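Local coordinates for nitrogenase molybdenum-iron protein beta chain (Clostridium pasteurianum, PDB 4WES) that pairs with the alpha chain in the nitrogenase component that reduces dinitrogen to ammonia, sharing an [8Fe-7S] cluster with that chain, at the interface of chains A and B and the interface of chains C and A. Coordinates in Å, arbitrary orientation; residue numbers count along the deposited sequence, not the author numbering. Chains: chain A/B, Nitrogenase molybdenum-iron protein beta chain; chain C, Nitrogenase molybdenum-iron protein alpha chain.

Contact 1: the interface of chains A and B. Residues chain A 61-62, 210-212, 421; chain B 301, 305.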
ATOM      1  N   LYS A  61      14.479 -11.751  -1.123  1.00  7.64           N
ATOM      2  CA  LYS A  61      15.258 -11.194  -2.227  1.00  7.56           C
ATOM      3  C   LYS A  61      16.713 -11.041  -1.767  1.00  7.77           C
ATOM      4  O   LYS A  61      17.349 -10.008  -1.979  1.00  7.99           O
ATOM      5  CB  LYS A  61      14.673  -9.882  -2.770  1.00  7.99           C
ATOM      6  CG  LYS A  61      13.183  -9.950  -3.071  1.00  8.56           C
ATOM      7  CD  LYS A  61      12.747 -11.072  -3.984  1.00  7.84           C
ATOM      8  CE  LYS A  61      11.288 -10.908  -4.387  1.00  8.25           C
ATOM      9  NZ  LYS A  61      10.750 -12.198  -4.952  1.00  7.91           N
ATOM     10  N   GLU A  62      17.238 -12.118  -1.194  1.00  8.06           N
ATOM     11  CA  GLU A  62      18.596 -12.181  -0.640  1.00  7.92           C
ATOM     12  C   GLU A  62      19.168 -13.543  -0.925  1.00  7.72           C
ATOM     13  O   GLU A  62      18.412 -14.515  -1.086  1.00  8.56           O
ATOM     14  CB  GLU A  62      18.607 -11.978   0.874  1.00  8.54           C
ATOM     15  CG  GLU A  62      18.269 -10.571   1.367  1.00  8.63           C
ATOM     16  CD  GLU A  62      19.405  -9.627   1.037  1.00  8.50           C
ATOM     17  OE1 GLU A  62      20.372  -9.574   1.857  1.00 10.26           O
ATOM     18  OE2 GLU A  62      19.356  -8.917  -0.008  1.00  8.98           O
ATOM     19  N   GLY A 210      20.122  -7.773   4.489  1.00  9.79           N
ATOM     20  CA  GLY A 210      21.354  -7.014   4.455  1.00 10.14           C
ATOM     21  C   GLY A 210      21.549  -6.095   3.281  1.00  9.43           C
ATOM     22  O   GLY A 210      20.813  -6.109   2.282  1.00  9.72           O
ATOM     23  N   PRO A 211      22.588  -5.273   3.377  1.00  9.27           N
ATOM     24  CA  PRO A 211      22.915  -4.303   2.350  1.00  9.57           C
ATOM     25  C   PRO A 211      23.618  -4.923   1.140  1.00  8.71           C
ATOM     26  O   PRO A 211      24.162  -6.015   1.217  1.00  9.76           O
ATOM     27  CB  PRO A 211      23.879  -3.350   3.057  1.00  9.82           C
ATOM     28  CG  PRO A 211      24.606  -4.258   4.033  1.00 10.64           C
ATOM     29  CD  PRO A 211      23.540  -5.222   4.504  1.00 10.98           C
ATOM     30  N   THR A 212      23.591  -4.193   0.018  1.00  8.92           N
ATOM     31  CA  THR A 212      24.528  -4.426  -1.049  1.00  9.22           C
ATOM     32  C   THR A 212      25.700  -3.483  -0.859  1.00  9.66           C
ATOM     33  O   THR A 212      25.493  -2.274  -0.801  1.00 11.46           O
ATOM     34  CB  THR A 212      23.880  -4.206  -2.448  1.00  9.72           C
ATOM     35  OG1 THR A 212      23.025  -5.305  -2.770  1.00  9.85           O
ATOM     36  CG2 THR A 212      24.884  -4.096  -3.565  1.00 11.13           C
ATOM     37  N   TYR A 421      11.700  -5.130   5.420  1.00 11.06           N
ATOM     38  CA  TYR A 421      12.221  -4.042   6.214  1.00 13.35           C
ATOM     39  C   TYR A 421      11.192  -3.511   7.226  1.00 16.14           C
ATOM     40  O   TYR A 421      11.533  -2.638   7.999  1.00 22.52           O
ATOM     41  CB  TYR A 421      12.734  -2.912   5.304  1.00 12.68           C
ATOM     42  CG  TYR A 421      13.859  -3.325   4.352  1.00 11.78           C
ATOM     43  CD1 TYR A 421      15.020  -4.004   4.771  1.00 14.86           C
ATOM     44  CD2 TYR A 421      13.757  -3.042   3.038  1.00  9.99           C
ATOM     45  CE1 TYR A 421      15.998  -4.376   3.859  1.00 15.15           C
ATOM     46  CE2 TYR A 421      14.739  -3.378   2.136  1.00 11.93           C
ATOM     47  CZ  TYR A 421      15.839  -4.083   2.527  1.00 15.41           C
ATOM     48  OH  TYR A 421      16.802  -4.468   1.541  1.00 17.74           O
TER
ATOM     49  N   ASP B 301      20.380  -2.033  -2.122  1.00  8.36           N
ATOM     50  CA  ASP B 301      19.937  -3.405  -2.327  1.00  8.20           C
ATOM     51  C   ASP B 301      18.503  -3.435  -2.871  1.00  7.80           C
ATOM     52  O   ASP B 301      18.218  -4.212  -3.776  1.00  8.17           O
ATOM     53  CB  ASP B 301      20.024  -4.184  -1.003  1.00  8.88           C
ATOM     54  CG  ASP B 301      19.896  -5.656  -1.188  1.00  8.36           C
ATOM     55  OD1 ASP B 301      18.790  -6.211  -0.966  1.00  8.62           O
ATOM     56  OD2 ASP B 301      20.923  -6.274  -1.550  1.00  8.66           O
ATOM     57  N   ASP B 305      17.230  -4.822  -6.314  1.00  7.48           N
ATOM     58  CA  ASP B 305      16.299  -5.937  -6.283  1.00  7.42           C
ATOM     59  C   ASP B 305      15.022  -5.626  -7.060  1.00  7.76           C
ATOM     60  O   ASP B 305      14.482  -6.501  -7.769  1.00  7.69           O
ATOM     61  CB  ASP B 305      15.938  -6.337  -4.847  1.00  8.01           C
ATOM     62  CG  ASP B 305      17.080  -7.063  -4.095  1.00  8.03           C
ATOM     63  OD1 ASP B 305      18.058  -7.495  -4.756  1.00  8.42           O
ATOM     64  OD2 ASP B 305      16.933  -7.197  -2.855  1.00  8.19           O
TER
HETATM   65  O   HOH W   1      18.058  -6.756   2.163  1.00 10.34           O
HETATM   66  O   HOH W   2      15.552  -5.516  -1.179  1.00 13.84           O
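The carboxylate oxygen OD2 of B:Asp301 takes a short hydrogen bond, 2.6 Å, from the hydroxyl OG1 of A:Thr212. The hydroxyl comes in on the anti side, 17° out of the carboxylate plane; the other oxygen, OD1, faces A:Glu62. With CG anti to the backbone N (chi1 -167°), B:Asp301 carries its acid group from helix 290-305 into chain A. There OD1 lies 2.9 Å from OE2 of A:Glu62, the two carboxylate planes turned 75° apart. One helical turn on, OD2 of B:Asp305 comes within 3.0 Å of the backbone oxygen O of A:Lys61. Such close pairs of acceptors make sense because A:Lys61, A:Glu62, B:Asp301 and B:Asp305 belong to an iron(II) site of this crystal; O of A:Lys61, OE2 of A:Glu62, OD1 of B:Asp301 and OD2 of B:Asp305 are its likely ligands, and the cation would offset their gathered negative charge. Ordered water closes the flank. One molecule joins the phenol OH of A:Tyr421 (2.7 Å from the water oxygen), the carbonyl of A:Gly210 and OD1 of B:Asp301; a second runs from the same phenol to OD2 of B:Asp305, 2.7 Å from the water. The tyrosine ring stands nearly upright to the B:Asp301 carboxylate. Repeated by the two-fold axis, this iron site bridges the beta chains and probably helps hold the two halves of the alpha2-beta2 tetramer together.

Contact 2: the interface of chains C and A. Residues chain C 42, 177, 389; chain A 72-73.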
ATOM      1  N   ARG C  42      27.419 -38.206  -9.505  1.00 11.56           N
ATOM      2  CA  ARG C  42      26.884 -37.761  -8.239  1.00 11.41           C
ATOM      3  C   ARG C  42      27.420 -36.376  -7.865  1.00 10.67           C
ATOM      4  O   ARG C  42      28.505 -35.950  -8.275  1.00 12.19           O
ATOM      5  CB  ARG C  42      27.200 -38.767  -7.126  1.00 14.19           C
ATOM      6  CG  ARG C  42      28.660 -38.820  -6.724  1.00 17.59           C
ATOM      7  CD  ARG C  42      28.841 -39.621  -5.452  1.00 27.48           C
ATOM      8  NE  ARG C  42      28.736 -41.043  -5.664  1.00 43.21           N
ATOM      9  CZ  ARG C  42      29.028 -41.965  -4.749  1.00 76.08           C
ATOM     10  NH1 ARG C  42      29.442 -41.600  -3.544  1.00 93.05           N
ATOM     11  NH2 ARG C  42      28.910 -43.251  -5.043  1.00117.27           N
ATOM     12  N   TYR C 177      16.002 -39.221  -4.035  1.00 11.94           N
ATOM     13  CA  TYR C 177      17.399 -39.673  -4.017  1.00 13.05           C
ATOM     14  C   TYR C 177      17.812 -40.504  -5.225  1.00 12.83           C
ATOM     15  O   TYR C 177      18.995 -40.809  -5.379  1.00 14.58           O
ATOM     16  CB  TYR C 177      17.683 -40.485  -2.767  1.00 15.68           C
ATOM     17  CG  TYR C 177      16.731 -41.669  -2.614  1.00 13.54           C
ATOM     18  CD1 TYR C 177      16.913 -42.825  -3.336  1.00 16.20           C
ATOM     19  CD2 TYR C 177      15.645 -41.596  -1.769  1.00 14.21           C
ATOM     20  CE1 TYR C 177      16.058 -43.896  -3.220  1.00 15.86           C
ATOM     21  CE2 TYR C 177      14.768 -42.648  -1.640  1.00 14.32           C
ATOM     22  CZ  TYR C 177      14.973 -43.804  -2.373  1.00 16.67           C
ATOM     23  OH  TYR C 177      14.082 -44.836  -2.225  1.00 16.97           O
ATOM     24  N   ASP C 389      25.506 -44.584  -9.737  1.00 16.57           N
ATOM     25  CA  ASP C 389      24.457 -43.831  -9.053  1.00 15.39           C
ATOM     26  C   ASP C 389      23.198 -43.601  -9.894  1.00 13.71           C
ATOM     27  O   ASP C 389      22.188 -43.151  -9.351  1.00 17.20           O
ATOM     28  CB  ASP C 389      25.039 -42.511  -8.556  1.00 15.07           C
ATOM     29  CG  ASP C 389      26.083 -42.736  -7.499  1.00 15.77           C
ATOM     30  OD1 ASP C 389      25.779 -43.433  -6.535  1.00 19.00           O
ATOM     31  OD2 ASP C 389      27.213 -42.273  -7.662  1.00 18.76           O
TER
ATOM     32  N   THR A  72      22.259 -40.278  -2.340  1.00 11.54           N
ATOM     33  CA  THR A  72      21.989 -41.074  -3.515  1.00 12.44           C
ATOM     34  C   THR A  72      21.236 -42.323  -3.077  1.00 12.00           C
ATOM     35  O   THR A  72      21.009 -42.538  -1.893  1.00 12.30           O
ATOM     36  CB  THR A  72      23.303 -41.526  -4.172  1.00 13.27           C
ATOM     37  OG1 THR A  72      23.994 -42.337  -3.212  1.00 16.06           O
ATOM     38  CG2 THR A  72      24.164 -40.325  -4.591  1.00 15.31           C
ATOM     39  N   GLU A  73      20.910 -43.179  -4.036  1.00 12.47           N
ATOM     40  CA  GLU A  73      20.247 -44.424  -3.695  1.00 13.21           C
ATOM     41  C   GLU A  73      21.112 -45.297  -2.772  1.00 14.72           C
ATOM     42  O   GLU A  73      20.616 -45.997  -1.913  1.00 15.87           O
ATOM     43  CB  GLU A  73      19.863 -45.162  -4.963  1.00 16.47           C
ATOM     44  CG  GLU A  73      18.993 -46.374  -4.729  1.00 21.35           C
ATOM     45  CD  GLU A  73      18.234 -46.826  -5.972  1.00 30.21           C
ATOM     46  OE1 GLU A  73      18.120 -46.094  -6.974  1.00 34.67           O
ATOM     47  OE2 GLU A  73      17.713 -47.944  -5.942  1.00 44.26           O
TER
HETATM   48  O   HOH W   3      21.167 -42.601  -6.815  1.00 14.12           O
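The loop carbonyl of C:Tyr177 faces the start of helix 73-78, where the extended A:Thr72 gives way to the helical backbone of A:Glu73. The carbonyl oxygen O of C:Tyr177 is 3.3 Å from the amide N of A:Glu73, yet that amide is directed at a bridging water. Its N-H points almost straight at the water oxygen, 169° at the hydrogen, with A:Glu73 N 2.8 Å from it. The same water is 2.8 Å from the backbone O of C:Asp389 and 3.2 Å from O of C:Tyr177, which ties two separate loops of the alpha chain to the first turn of a beta-chain helix.

To one side of the water, the CD1-CE1 edge of the C:Tyr177 ring crosses A:Glu73 at a slant. A chi1 of 56°, with CG between the backbone N and the carbonyl carbon, swings the ring against the helix start: CD1 meets CA of A:Glu73 at 3.7 Å, and CE1 follows the methylene CG at 4.1 Å. Contact is with the aliphatic part of the glutamate, whose carboxylate plane is turned 71° from the ring.

On the other side, OD1 of C:Asp389 approaches A:Thr72 at its branch point, 3.9 Å from CB, a packing contact. The other oxygen, OD2, forms a salt bridge within chain C, 2.8 Å from NE of C:Arg42. That donor sits above the carboxylate plane, and the arginine is poorly ordered, so the bridge is probably a soft support for the acid.

C:Tyr177 directly follows C:Gly176, part of the [8Fe-7S] cluster pocket. The site thus helps seat the alpha chain on the beta chain within the heterodimer that shares the cluster, by fitting its loops and one water around a helix start.

The centres of the C-alpha atoms of contact 1 and contact 2 lie about 35 Å apart, and chain A takes part in both. No residue is shared, but the beta-chain segments are close in sequence: A:Lys61 and A:Glu62 follow helix 46-60, and A:Thr72 and A:Glu73 come ten or so residues later, at the start of helix 73-78. Helix 46-60 also carries A:Cys48, a ligand of the [8Fe-7S] cluster. One stretch of the beta chain therefore serves both kinds of joint: contact 2 within an alpha-beta pair, contact 1 between the beta chains of the two pairs that make the tetramer.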